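Side-chain contact in trehalose-6-phosphate phosphatase (Candida albicans, PDB 5DXF), which belongs to glycosyltransferase family 20, a family of the GT-B clan: residues D469-N474 and V497-K502. Sequence-based numbering, arbitrary orientation.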
loop_
_atom_site.group_PDB
_atom_site.type_symbol
_atom_site.label_atom_id
_atom_site.label_comp_id
_atom_site.label_asym_id
_atom_site.label_seq_id
_atom_site.Cartn_x
_atom_site.Cartn_y
_atom_site.Cartn_z
ATOM N N ASP A 469 12.123 6.619 -14.985
ATOM C CA ASP A 469 12.059 7.671 -15.998
ATOM C C ASP A 469 11.062 8.780 -15.662
ATOM O O ASP A 469 11.032 9.814 -16.330
ATOM C CB ASP A 469 11.714 7.063 -17.359
ATOM C CG ASP A 469 12.905 6.399 -18.020
ATOM O OD1 ASP A 469 13.949 7.070 -18.168
ATOM O OD2 ASP A 469 12.801 5.210 -18.386
ATOM N N ALA A 470 10.251 8.566 -14.632
ATOM C CA ALA A 470 9.266 9.562 -14.222
ATOM C C ALA A 470 9.947 10.821 -13.702
ATOM O O ALA A 470 11.075 10.766 -13.210
ATOM C CB ALA A 470 8.338 8.991 -13.159
ATOM N N ILE A 471 9.259 11.952 -13.819
ATOM C CA ILE A 471 9.737 13.199 -13.238
ATOM C C ILE A 471 9.824 13.035 -11.723
ATOM O O ILE A 471 8.928 12.471 -11.104
ATOM C CB ILE A 471 8.817 14.383 -13.600
ATOM C CG1 ILE A 471 8.615 14.456 -15.116
ATOM C CG2 ILE A 471 9.395 15.689 -13.086
ATOM C CD1 ILE A 471 7.699 15.579 -15.565
ATOM N N MET A 472 10.892 13.537 -11.126
ATOM C CA MET A 472 11.147 13.281 -9.725
ATOM C C MET A 472 11.287 14.555 -8.935
ATOM O O MET A 472 11.714 15.574 -9.457
ATOM C CB MET A 472 12.410 12.460 -9.582
ATOM C CG MET A 472 12.331 11.123 -10.269
ATOM S SD MET A 472 11.595 9.904 -9.196
ATOM C CE MET A 472 11.986 8.413 -10.083
ATOM N N VAL A 473 10.909 14.494 -7.668
ATOM C CA VAL A 473 10.982 15.661 -6.814
ATOM C C VAL A 473 11.419 15.318 -5.397
ATOM O O VAL A 473 11.305 14.186 -4.962
ATOM C CB VAL A 473 9.649 16.435 -6.839
ATOM C CG1 VAL A 473 8.664 15.923 -5.804
ATOM C CG2 VAL A 473 9.876 17.930 -6.743
ATOM N N ASN A 474 11.914 16.317 -4.684
ATOM C CA ASN A 474 12.060 16.212 -3.252
ATOM C C ASN A 474 10.867 16.920 -2.624
ATOM O O ASN A 474 10.745 18.127 -2.695
ATOM C CB ASN A 474 13.369 16.859 -2.813
ATOM C CG ASN A 474 13.580 16.807 -1.317
ATOM O OD1 ASN A 474 13.132 15.895 -0.641
ATOM N ND2 ASN A 474 14.279 17.788 -0.801
ATOM N N VAL A 497 3.839 12.466 -24.447
ATOM C CA VAL A 497 3.548 11.165 -25.052
ATOM C C VAL A 497 4.685 10.161 -24.847
ATOM O O VAL A 497 4.439 9.022 -24.461
ATOM C CB VAL A 497 3.260 11.285 -26.565
ATOM C CG1 VAL A 497 2.828 9.934 -27.138
ATOM C CG2 VAL A 497 2.202 12.358 -26.830
ATOM N N SER A 498 5.923 10.581 -25.093
ATOM C CA SER A 498 7.077 9.702 -24.905
ATOM C C SER A 498 7.204 9.218 -23.461
ATOM O O SER A 498 7.337 8.012 -23.210
ATOM C CB SER A 498 8.365 10.410 -25.335
ATOM O OG SER A 498 8.581 11.590 -24.582
ATOM N N LEU A 499 7.165 10.158 -22.521
ATOM C CA LEU A 499 7.300 9.823 -21.108
ATOM C C LEU A 499 6.196 8.866 -20.666
ATOM O O LEU A 499 6.455 7.872 -19.974
ATOM C CB LEU A 499 7.282 11.093 -20.255
ATOM C CG LEU A 499 7.715 10.940 -18.797
ATOM C CD1 LEU A 499 8.851 9.937 -18.689
ATOM C CD2 LEU A 499 8.140 12.288 -18.242
ATOM N N GLU A 500 4.970 9.155 -21.089
ATOM C CA GLU A 500 3.848 8.281 -20.776
ATOM C C GLU A 500 4.031 6.907 -21.405
ATOM O O GLU A 500 3.617 5.915 -20.823
ATOM C CB GLU A 500 2.526 8.889 -21.238
ATOM C CG GLU A 500 1.486 9.017 -20.131
ATOM C CD GLU A 500 1.272 7.735 -19.352
ATOM O OE1 GLU A 500 0.802 6.737 -19.939
ATOM O OE2 GLU A 500 1.571 7.732 -18.141
ATOM N N SER A 501 4.640 6.844 -22.587
ATOM C CA SER A 501 4.925 5.556 -23.208
ATOM C C SER A 501 5.830 4.760 -22.281
ATOM O O SER A 501 5.451 3.681 -21.797
ATOM C CB SER A 501 5.578 5.719 -24.581
ATOM O OG SER A 501 5.782 4.453 -25.189
ATOM N N LYS A 502 7.009 5.327 -22.019
ATOM C CA LYS A 502 8.014 4.716 -21.151
ATOM C C LYS A 502 7.421 4.197 -19.844
ATOM O O LYS A 502 7.572 3.015 -19.502
ATOM C CB LYS A 502 9.131 5.723 -20.849
ATOM C CG LYS A 502 9.832 6.267 -22.085
ATOM C CD LYS A 502 10.851 7.341 -21.735
ATOM C CE LYS A 502 11.563 7.835 -22.987
ATOM N NZ LYS A 502 13.031 7.577 -22.961
#
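The backbones come nearest at Asp469 and Lys502, their CA atoms 7.2 Å apart where the chain of 469-474 passes helix 493-509; no hydrogen bond joins the two segments. Leu499 gives the largest single share of the contact. Its CG stands anti to the backbone N (chi1 -167°), which carries the branched end of the side chain off the helix toward 469-474, where the two methyls divide the work. Leu499 CD1 rests against the carbonyl of Asp469, with Asp469 O the nearest atom, at 3.2 Å. The other methyl, Leu499 CD2, meets Ile471 CG1 at 3.8 Å, and the two aliphatic chains cross at about a right angle. Ile471 CG1 lies beside its own backbone N (chi1 -53°), and it is this branch that turns to the leucine. Leucine and isoleucine suit this place because their own touch is apolar, a forked end set against a beta-branched neighbour. On the exposed side, Asp469 CG lies 4.3 Å from Lys502 CD. Charged residues suit this position, since both can keep their ends in solvent while the lysine methylenes pack. The charged ends stay apart, with Asp469 OD1 4.9 Å from Lys502 NZ; any attraction is probably modest and softened by solvent. Strand 471-473 is an outermost member of a three-stranded parallel sheet, its backbone bonded to Leu457 of the neighbouring strand. Ile471 also packs on Thr484 and Ala488 of helix 478-489, so that helices 478-489 and 493-509 both pack against Ile471.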